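Local atomic coordinates of uncharacterized protein (Pyrococcus horikoshii, PDB entry 1ZJJ), a protein that is probably a magnesium-dependent phosphatase of the haloacid dehalogenase (HAD) superfamily, though its physiological substrate has not been established. Residues 2-12 with 29-40; 204-212 with 224-234. All blocks are in the same frame, centred on the assembly; numbering follows the deposited sequence.

Contact 1 and contact 2 are two neighbouring pairings in one parallel sheet: strands 2-6 and 204-209 lie side by side at its middle, joined by backbone bonds such as Ile5 N to Trp206 O, with 36-40 and 225-229 on their outer flanks. Both contacts are largely buried, and in both the loop just past the central strand's C-terminal end supplies ligands to the same magnesium ion. Contact 1 is mostly apolar, its aromatic rings and branched chains packed between sheet and helices. Contact 2 buries more surface and has more polar chemistry, since Asp210 and the 232-234 loop bond to each other directly. Gly10 O and Thr231 OG1 tie the two loops together beside the metal.

Contact 1: 2-12 with 29-40; sequences VAIIFDMDGVL and LKERGIPFAFLT. With MG (magnesium ion), chain D.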
loop_
_atom_site.group_PDB
_atom_site.type_symbol
_atom_site.label_atom_id
_atom_site.label_comp_id
_atom_site.label_asym_id
_atom_site.label_seq_id
_atom_site.Cartn_x
_atom_site.Cartn_y
_atom_site.Cartn_z
ATOM N N VAL B 2 12.187 22.728 31.391
ATOM C CA VAL B 2 12.298 21.776 30.302
ATOM C C VAL B 2 11.752 20.381 30.615
ATOM O O VAL B 2 11.929 19.858 31.714
ATOM C CB VAL B 2 13.775 21.634 29.887
ATOM C CG1 VAL B 2 13.931 20.546 28.816
ATOM C CG2 VAL B 2 14.299 22.960 29.356
ATOM N N ALA B 3 11.101 19.795 29.613
ATOM C CA ALA B 3 10.551 18.445 29.682
ATOM C C ALA B 3 11.167 17.736 28.480
ATOM O O ALA B 3 11.212 18.292 27.382
ATOM C CB ALA B 3 9.011 18.466 29.577
ATOM N N ILE B 4 11.653 16.519 28.679
ATOM C CA ILE B 4 12.288 15.807 27.587
ATOM C C ILE B 4 11.472 14.607 27.125
ATOM O O ILE B 4 11.068 13.761 27.921
ATOM C CB ILE B 4 13.720 15.355 27.989
ATOM C CG1 ILE B 4 14.508 16.554 28.546
ATOM C CG2 ILE B 4 14.446 14.771 26.777
ATOM C CD1 ILE B 4 15.890 16.210 29.074
ATOM N N ILE B 5 11.227 14.554 25.822
ATOM C CA ILE B 5 10.466 13.469 25.216
ATOM C C ILE B 5 11.444 12.550 24.471
ATOM O O ILE B 5 12.233 13.019 23.645
ATOM C CB ILE B 5 9.433 14.031 24.210
ATOM C CG1 ILE B 5 8.649 15.185 24.848
ATOM C CG2 ILE B 5 8.489 12.919 23.752
ATOM C CD1 ILE B 5 7.920 14.820 26.126
ATOM N N PHE B 6 11.399 11.251 24.765
ATOM C CA PHE B 6 12.293 10.290 24.114
ATOM C C PHE B 6 11.603 9.263 23.233
ATOM O O PHE B 6 10.614 8.642 23.635
ATOM C CB PHE B 6 13.090 9.457 25.128
ATOM C CG PHE B 6 13.960 10.254 26.056
ATOM C CD1 PHE B 6 13.425 10.832 27.199
ATOM C CD2 PHE B 6 15.325 10.386 25.810
ATOM C CE1 PHE B 6 14.237 11.522 28.093
ATOM C CE2 PHE B 6 16.148 11.078 26.699
ATOM C CZ PHE B 6 15.599 11.646 27.843
ATOM N N ASP B 7 12.148 9.071 22.039
ATOM C CA ASP B 7 11.654 8.026 21.156
ATOM C C ASP B 7 12.259 6.812 21.854
ATOM O O ASP B 7 13.166 6.972 22.673
ATOM C CB ASP B 7 12.250 8.159 19.761
ATOM C CG ASP B 7 12.067 6.903 18.940
ATOM O OD1 ASP B 7 10.913 6.556 18.610
ATOM O OD2 ASP B 7 13.086 6.261 18.642
ATOM N N MET B 8 11.792 5.607 21.544
ATOM C CA MET B 8 12.324 4.428 22.214
ATOM C C MET B 8 13.364 3.593 21.456
ATOM O O MET B 8 14.561 3.679 21.750
ATOM C CB MET B 8 11.158 3.549 22.678
ATOM C CG MET B 8 10.219 4.306 23.617
ATOM S SD MET B 8 8.793 3.376 24.227
ATOM C CE MET B 8 9.451 2.676 25.666
ATOM N N ASP B 9 12.927 2.789 20.491
ATOM C CA ASP B 9 13.857 1.939 19.746
ATOM C C ASP B 9 14.944 2.757 19.042
ATOM O O ASP B 9 14.647 3.676 18.290
ATOM C CB ASP B 9 13.104 1.093 18.715
ATOM C CG ASP B 9 13.937 -0.066 18.205
ATOM O OD1 ASP B 9 13.590 -0.640 17.148
ATOM O OD2 ASP B 9 14.936 -0.413 18.873
ATOM N N GLY B 10 16.205 2.417 19.290
ATOM C CA GLY B 10 17.297 3.150 18.674
ATOM C C GLY B 10 17.728 4.334 19.525
ATOM O O GLY B 10 18.688 5.026 19.197
ATOM N N VAL B 11 17.018 4.553 20.628
ATOM C CA VAL B 11 17.307 5.657 21.537
ATOM C C VAL B 11 17.539 5.170 22.974
ATOM O O VAL B 11 18.587 5.430 23.567
ATOM C CB VAL B 11 16.148 6.688 21.522
ATOM C CG1 VAL B 11 16.468 7.873 22.437
ATOM C CG2 VAL B 11 15.917 7.179 20.089
ATOM N N LEU B 12 16.564 4.455 23.526
ATOM C CA LEU B 12 16.674 3.953 24.895
ATOM C C LEU B 12 17.235 2.538 24.909
ATOM O O LEU B 12 17.665 2.027 25.947
ATOM C CB LEU B 12 15.301 3.977 25.572
ATOM C CG LEU B 12 14.636 5.355 25.665
ATOM C CD1 LEU B 12 13.267 5.225 26.333
ATOM C CD2 LEU B 12 15.527 6.300 26.456
ATOM N N LEU B 29 17.513 12.660 35.504
ATOM C CA LEU B 29 16.383 13.536 35.218
ATOM C C LEU B 29 15.497 13.707 36.453
ATOM O O LEU B 29 15.001 14.801 36.732
ATOM C CB LEU B 29 15.573 12.980 34.039
ATOM C CG LEU B 29 16.384 12.834 32.749
ATOM C CD1 LEU B 29 15.497 12.305 31.634
ATOM C CD2 LEU B 29 16.980 14.188 32.368
ATOM N N LYS B 30 15.312 12.623 37.193
ATOM C CA LYS B 30 14.502 12.647 38.408
ATOM C C LYS B 30 15.149 13.517 39.485
ATOM O O LYS B 30 14.466 14.246 40.206
ATOM C CB LYS B 30 14.315 11.223 38.923
ATOM C CG LYS B 30 13.524 10.360 37.966
ATOM C CD LYS B 30 13.424 8.916 38.411
ATOM C CE LYS B 30 12.353 8.213 37.592
ATOM N NZ LYS B 30 12.344 6.734 37.754
ATOM N N GLU B 31 16.471 13.433 39.586
ATOM C CA GLU B 31 17.230 14.212 40.560
ATOM C C GLU B 31 17.105 15.707 40.269
ATOM O O GLU B 31 16.985 16.524 41.184
ATOM C CB GLU B 31 18.704 13.797 40.508
ATOM C CG GLU B 31 19.638 14.598 41.409
ATOM C CD GLU B 31 21.102 14.387 41.057
ATOM O OE1 GLU B 31 21.980 14.888 41.789
ATOM O OE2 GLU B 31 21.374 13.718 40.038
ATOM N N ARG B 32 17.132 16.057 38.987
ATOM C CA ARG B 32 17.035 17.449 38.570
ATOM C C ARG B 32 15.588 17.901 38.443
ATOM O O ARG B 32 15.316 19.055 38.112
ATOM C CB ARG B 32 17.770 17.655 37.241
ATOM C CG ARG B 32 19.289 17.516 37.351
ATOM C CD ARG B 32 19.835 18.443 38.428
ATOM N NE ARG B 32 21.261 18.241 38.678
ATOM C CZ ARG B 32 22.239 18.748 37.936
ATOM N NH1 ARG B 32 21.960 19.500 36.880
ATOM N NH2 ARG B 32 23.500 18.502 38.257
ATOM N N GLY B 33 14.668 16.983 38.720
ATOM C CA GLY B 33 13.253 17.293 38.635
ATOM C C GLY B 33 12.739 17.445 37.215
ATOM O O GLY B 33 11.602 17.861 37.009
ATOM N N ILE B 34 13.572 17.099 36.237
ATOM C CA ILE B 34 13.218 17.211 34.824
ATOM C C ILE B 34 12.160 16.195 34.384
ATOM O O ILE B 34 12.402 14.990 34.392
ATOM C CB ILE B 34 14.484 17.044 33.937
ATOM C CG1 ILE B 34 15.496 18.144 34.277
ATOM C CG2 ILE B 34 14.121 17.128 32.469
ATOM C CD1 ILE B 34 16.874 17.928 33.686
ATOM N N PRO B 35 10.961 16.674 34.011
ATOM C CA PRO B 35 9.891 15.771 33.571
ATOM C C PRO B 35 10.260 15.157 32.225
ATOM O O PRO B 35 10.927 15.792 31.408
ATOM C CB PRO B 35 8.679 16.693 33.446
ATOM C CG PRO B 35 8.988 17.823 34.386
ATOM C CD PRO B 35 10.459 18.052 34.133
ATOM N N PHE B 36 9.824 13.929 31.988
ATOM C CA PHE B 36 10.120 13.273 30.725
ATOM C C PHE B 36 9.046 12.263 30.372
ATOM O O PHE B 36 8.245 11.859 31.221
ATOM C CB PHE B 36 11.492 12.586 30.792
ATOM C CG PHE B 36 11.570 11.489 31.812
ATOM C CD1 PHE B 36 11.211 10.186 31.482
ATOM C CD2 PHE B 36 11.959 11.766 33.123
ATOM C CE1 PHE B 36 11.236 9.171 32.443
ATOM C CE2 PHE B 36 11.987 10.762 34.083
ATOM C CZ PHE B 36 11.624 9.460 33.745
ATOM N N ALA B 37 9.025 11.870 29.107
ATOM C CA ALA B 37 8.062 10.885 28.635
ATOM C C ALA B 37 8.647 10.168 27.434
ATOM O O ALA B 37 9.510 10.704 26.739
ATOM C CB ALA B 37 6.755 11.564 28.260
ATOM N N PHE B 38 8.189 8.944 27.207
ATOM C CA PHE B 38 8.652 8.158 26.080
ATOM C C PHE B 38 7.539 8.224 25.034
ATOM O O PHE B 38 6.349 8.168 25.371
ATOM C CB PHE B 38 8.943 6.723 26.529
ATOM C CG PHE B 38 10.033 6.619 27.580
ATOM C CD1 PHE B 38 10.886 7.692 27.833
ATOM C CD2 PHE B 38 10.222 5.440 28.293
ATOM C CE1 PHE B 38 11.912 7.592 28.782
ATOM C CE2 PHE B 38 11.245 5.327 29.242
ATOM C CZ PHE B 38 12.092 6.408 29.487
ATOM N N LEU B 39 7.923 8.353 23.771
ATOM C CA LEU B 39 6.944 8.497 22.706
ATOM C C LEU B 39 7.244 7.610 21.508
ATOM O O LEU B 39 8.142 7.916 20.721
ATOM C CB LEU B 39 6.912 9.973 22.270
ATOM C CG LEU B 39 5.840 10.440 21.274
ATOM C CD1 LEU B 39 4.496 10.442 21.981
ATOM C CD2 LEU B 39 6.159 11.843 20.756
ATOM N N THR B 40 6.488 6.520 21.365
ATOM C CA THR B 40 6.685 5.598 20.250
ATOM C C THR B 40 5.522 5.573 19.250
ATOM O O THR B 40 4.352 5.623 19.643
ATOM C CB THR B 40 6.914 4.154 20.751
ATOM O OG1 THR B 40 7.094 3.285 19.627
ATOM C CG2 THR B 40 5.723 3.667 21.568
HETATM MG MG MG D . 13.431 5.037 16.897
HETATM O O HOH W 1 11.735 3.900 17.048
HETATM O O HOH W 2 9.952 3.208 19.394
HETATM O O HOH W 3 12.337 6.462 15.717
HETATM O O HOH W 4 14.124 3.916 15.190
#
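Phe6 and Phe38, partners in the parallel pairing of strands 2-6 and 36-40, both hold CG anti to the carbonyl carbon (chi1 -59° and -62°), and because the two are bridge partners both rings lie on the same face of the sheet. Phe38 CD1 packs obliquely against Phe6 CB at 3.9 Å. Leu12 reaches back from the loop and sets CD1 squarely over the centre of the Phe38 ring, 3.4 Å from the centroid, a CH-pi contact. Met8, bent at its thioether, brings CE to Phe38 CD2. Were Phe38 an alanine, the Leu12 methyl would probably lose its aromatic face and a gap would be likely to open between Leu12, Met8 and Phe6. Further along, Leu29 CD1 meets the edge of the Phe6 ring at CE1, 3.8 Å away, while Ile4 CD1 touches both Leu29 CD2 and Ile34 CG2. On the other face small Ala37 makes room for Ile5 CD1. Four backbone bonds join the two segments; Phe6 takes part in two, from its N to Ala37 O (2.8 Å) and from its O to Leu39 N (2.7 Å). Past the strand, Asp7 OD2 binds magnesium at 2.2 Å and Asp9 gives its backbone O, while Lys187 forms a salt bridge with Asp7 OD1 and also bonds Leu39 O, linking the two strand ends. A strand ending in an Asp-x-Asp loop on magnesium is the signature of the HAD Rossmann-like core.

Contact 2: 204-212 with 224-234; sequences ELWMVGDRL and MKAIMVLTGVS. With MG (magnesium ion), chain D.
Asp210 OD2 accepts the backbone N-H of Val233 at 2.8 Å through its anti lone pair, with a nearly straight angle of 166°, while Asp210 OD1 binds magnesium at 2.3 Å. The carboxylate thus bridges metal and loop, its rotation fixed from both oxygens, and water 4 on the metal also donates to OD2. Its backbone O is gripped twice by Ser234, from OG at 2.7 Å and from N; serine suits the place because its short hydroxyl reaches back to the carbonyl. Gly232 comes so near that a side chain would collide with Asp210 OD2. Behind this site five backbone bonds zip strands 204-209 and 225-229 together, the one from Met207 N to Lys225 O measuring 2.9 Å. Helix 212-221 connects the two strands in a right-handed beta-alpha-beta crossover, the usual connection of a Rossmann-like HAD core, and packs on the face that holds Met207 and Ala226; Asp210 sits just past a strand's C-terminal end, where such folds place their active sites. Arg211 lays the face of its guanidinium against Val233 CG2, and its NE bonds weakly to water 4. At the far end Lys225 runs alongside Trp206: its chain, extended as far as CD, lays CD over the five-membered ring, 3.6 Å from the centroid, then bends with CE also over the indole face. Trp206 NE1 gives its hydrogen to Glu204 OE1, 3.1 Å away in the ring plane. Ile227 CD1 reaches Trp206 CE3 and Val208 CG2 on the same face; on the reverse, the flexible Met224 turns its CE methyl onto Met207 CB, 3.6 Å away.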
loop_
_atom_site.group_PDB
_atom_site.type_symbol
_atom_site.label_atom_id
_atom_site.label_comp_id
_atom_site.label_asym_id
_atom_site.label_seq_id
_atom_site.Cartn_x
_atom_site.Cartn_y
_atom_site.Cartn_z
ATOM N N GLU B 204 9.184 23.798 28.160
ATOM C CA GLU B 204 9.986 23.958 26.950
ATOM C C GLU B 204 10.225 22.495 26.634
ATOM O O GLU B 204 10.786 21.775 27.454
ATOM C CB GLU B 204 11.311 24.638 27.264
ATOM C CG GLU B 204 12.325 24.454 26.168
ATOM C CD GLU B 204 13.664 25.066 26.510
ATOM O OE1 GLU B 204 14.614 24.837 25.735
ATOM O OE2 GLU B 204 13.773 25.773 27.544
ATOM N N LEU B 205 9.799 22.056 25.461
ATOM C CA LEU B 205 9.930 20.655 25.081
ATOM C C LEU B 205 11.145 20.310 24.241
ATOM O O LEU B 205 11.505 21.048 23.327
ATOM C CB LEU B 205 8.676 20.209 24.319
ATOM C CG LEU B 205 7.319 20.402 24.999
ATOM C CD1 LEU B 205 6.206 19.977 24.045
ATOM C CD2 LEU B 205 7.276 19.590 26.284
ATOM N N TRP B 206 11.762 19.177 24.569
ATOM C CA TRP B 206 12.914 18.654 23.837
ATOM C C TRP B 206 12.502 17.282 23.297
ATOM O O TRP B 206 11.836 16.513 23.991
ATOM C CB TRP B 206 14.121 18.452 24.751
ATOM C CG TRP B 206 14.818 19.698 25.205
ATOM C CD1 TRP B 206 14.394 20.991 25.059
ATOM C CD2 TRP B 206 16.047 19.758 25.938
ATOM N NE1 TRP B 206 15.284 21.850 25.664
ATOM C CE2 TRP B 206 16.306 21.119 26.211
ATOM C CE3 TRP B 206 16.952 18.789 26.392
ATOM C CZ2 TRP B 206 17.437 21.540 26.922
ATOM C CZ3 TRP B 206 18.076 19.205 27.100
ATOM C CH2 TRP B 206 18.307 20.571 27.358
ATOM N N MET B 207 12.898 16.984 22.067
ATOM C CA MET B 207 12.584 15.700 21.441
ATOM C C MET B 207 13.894 14.986 21.127
ATOM O O MET B 207 14.763 15.537 20.455
ATOM C CB MET B 207 11.803 15.914 20.145
ATOM C CG MET B 207 11.422 14.635 19.409
ATOM S SD MET B 207 10.218 13.655 20.325
ATOM C CE MET B 207 10.796 11.970 19.979
ATOM N N VAL B 208 14.037 13.764 21.620
ATOM C CA VAL B 208 15.245 12.987 21.380
ATOM C C VAL B 208 14.888 11.745 20.565
ATOM O O VAL B 208 14.107 10.900 21.018
ATOM C CB VAL B 208 15.894 12.543 22.706
ATOM C CG1 VAL B 208 17.133 11.728 22.421
ATOM C CG2 VAL B 208 16.216 13.757 23.576
ATOM N N GLY B 209 15.452 11.635 19.365
ATOM C CA GLY B 209 15.153 10.489 18.517
ATOM C C GLY B 209 16.292 10.061 17.616
ATOM O O GLY B 209 17.352 10.689 17.598
ATOM N N ASP B 210 16.076 8.981 16.866
ATOM C CA ASP B 210 17.097 8.470 15.954
ATOM C C ASP B 210 16.635 8.494 14.502
ATOM O O ASP B 210 17.406 8.149 13.608
ATOM C CB ASP B 210 17.487 7.039 16.323
ATOM C CG ASP B 210 16.362 6.064 16.086
ATOM O OD1 ASP B 210 15.281 6.310 16.647
ATOM O OD2 ASP B 210 16.553 5.074 15.346
ATOM N N ARG B 211 15.383 8.882 14.267
ATOM C CA ARG B 211 14.852 8.955 12.904
ATOM C C ARG B 211 14.578 10.398 12.487
ATOM O O ARG B 211 13.882 11.138 13.177
ATOM C CB ARG B 211 13.563 8.138 12.764
ATOM C CG ARG B 211 13.767 6.622 12.735
ATOM C CD ARG B 211 12.428 5.872 12.632
ATOM N NE ARG B 211 12.598 4.440 12.860
ATOM C CZ ARG B 211 12.788 3.537 11.899
ATOM N NH1 ARG B 211 12.823 3.908 10.626
ATOM N NH2 ARG B 211 12.961 2.260 12.214
ATOM N N LEU B 212 15.123 10.785 11.342
ATOM C CA LEU B 212 14.946 12.135 10.831
ATOM C C LEU B 212 13.528 12.404 10.346
ATOM O O LEU B 212 12.944 13.442 10.656
ATOM C CB LEU B 212 15.949 12.387 9.700
ATOM C CG LEU B 212 17.392 12.620 10.163
ATOM C CD1 LEU B 212 18.378 12.239 9.066
ATOM C CD2 LEU B 212 17.554 14.092 10.567
ATOM N N MET B 224 10.116 21.975 19.005
ATOM C CA MET B 224 10.763 21.269 20.101
ATOM C C MET B 224 12.239 21.226 19.743
ATOM O O MET B 224 12.586 21.149 18.562
ATOM C CB MET B 224 10.253 19.833 20.194
ATOM C CG MET B 224 8.760 19.693 20.333
ATOM S SD MET B 224 8.293 17.985 20.044
ATOM C CE MET B 224 8.766 17.217 21.614
ATOM N N LYS B 225 13.114 21.283 20.741
ATOM C CA LYS B 225 14.539 21.202 20.453
ATOM C C LYS B 225 14.744 19.837 19.807
ATOM O O LYS B 225 14.365 18.811 20.379
ATOM C CB LYS B 225 15.365 21.305 21.739
ATOM C CG LYS B 225 16.871 21.191 21.512
ATOM C CD LYS B 225 17.644 21.201 22.823
ATOM C CE LYS B 225 17.619 22.567 23.484
ATOM N NZ LYS B 225 18.363 23.570 22.671
ATOM N N ALA B 226 15.335 19.827 18.616
ATOM C CA ALA B 226 15.558 18.586 17.874
ATOM C C ALA B 226 16.911 17.939 18.173
ATOM O O ALA B 226 17.951 18.345 17.640
ATOM C CB ALA B 226 15.416 18.852 16.365
ATOM N N ILE B 227 16.889 16.920 19.025
ATOM C CA ILE B 227 18.108 16.220 19.404
ATOM C C ILE B 227 18.156 14.831 18.791
ATOM O O ILE B 227 17.274 14.007 19.024
ATOM C CB ILE B 227 18.214 16.061 20.932
ATOM C CG1 ILE B 227 18.030 17.419 21.617
ATOM C CG2 ILE B 227 19.564 15.440 21.291
ATOM C CD1 ILE B 227 17.933 17.333 23.132
ATOM N N MET B 228 19.187 14.568 18.003
ATOM C CA MET B 228 19.321 13.262 17.388
ATOM C C MET B 228 20.483 12.501 18.007
ATOM O O MET B 228 21.540 13.073 18.289
ATOM C CB MET B 228 19.542 13.393 15.877
ATOM C CG MET B 228 19.503 12.060 15.144
ATOM S SD MET B 228 19.726 12.187 13.352
ATOM C CE MET B 228 21.383 11.565 13.162
ATOM N N VAL B 229 20.273 11.211 18.246
ATOM C CA VAL B 229 21.330 10.367 18.789
ATOM C C VAL B 229 21.772 9.451 17.656
ATOM O O VAL B 229 21.016 9.220 16.708
ATOM C CB VAL B 229 20.849 9.528 19.996
ATOM C CG1 VAL B 229 20.597 10.441 21.187
ATOM C CG2 VAL B 229 19.595 8.744 19.630
ATOM N N LEU B 230 22.989 8.934 17.742
ATOM C CA LEU B 230 23.520 8.081 16.683
ATOM C C LEU B 230 23.411 6.574 16.947
ATOM O O LEU B 230 23.949 5.765 16.191
ATOM C CB LEU B 230 24.978 8.470 16.425
ATOM C CG LEU B 230 25.145 9.968 16.152
ATOM C CD1 LEU B 230 26.616 10.325 16.037
ATOM C CD2 LEU B 230 24.407 10.336 14.883
ATOM N N THR B 231 22.707 6.205 18.013
ATOM C CA THR B 231 22.531 4.802 18.383
ATOM C C THR B 231 21.435 4.105 17.587
ATOM O O THR B 231 21.159 2.922 17.807
ATOM C CB THR B 231 22.170 4.648 19.880
ATOM O OG1 THR B 231 21.064 5.506 20.203
ATOM C CG2 THR B 231 23.364 4.985 20.765
ATOM N N GLY B 232 20.812 4.831 16.664
ATOM C CA GLY B 232 19.726 4.250 15.897
ATOM C C GLY B 232 19.859 4.159 14.390
ATOM O O GLY B 232 20.905 3.782 13.864
ATOM N N VAL B 233 18.779 4.523 13.702
ATOM C CA VAL B 233 18.695 4.454 12.246
ATOM C C VAL B 233 19.470 5.508 11.453
ATOM O O VAL B 233 20.057 5.197 10.421
ATOM C CB VAL B 233 17.207 4.495 11.788
ATOM C CG1 VAL B 233 17.119 4.451 10.269
ATOM C CG2 VAL B 233 16.452 3.323 12.382
ATOM N N SER B 234 19.481 6.743 11.938
ATOM C CA SER B 234 20.155 7.830 11.237
ATOM C C SER B 234 21.631 8.051 11.557
ATOM O O SER B 234 22.122 7.677 12.621
ATOM C CB SER B 234 19.396 9.131 11.484
ATOM O OG SER B 234 18.036 8.999 11.123
HETATM MG MG MG D . 13.431 5.037 16.897
HETATM O O HOH W 4 14.124 3.916 15.190
HETATM O O HOH W 3 12.337 6.462 15.717
HETATM O O HOH W 1 11.735 3.900 17.048
#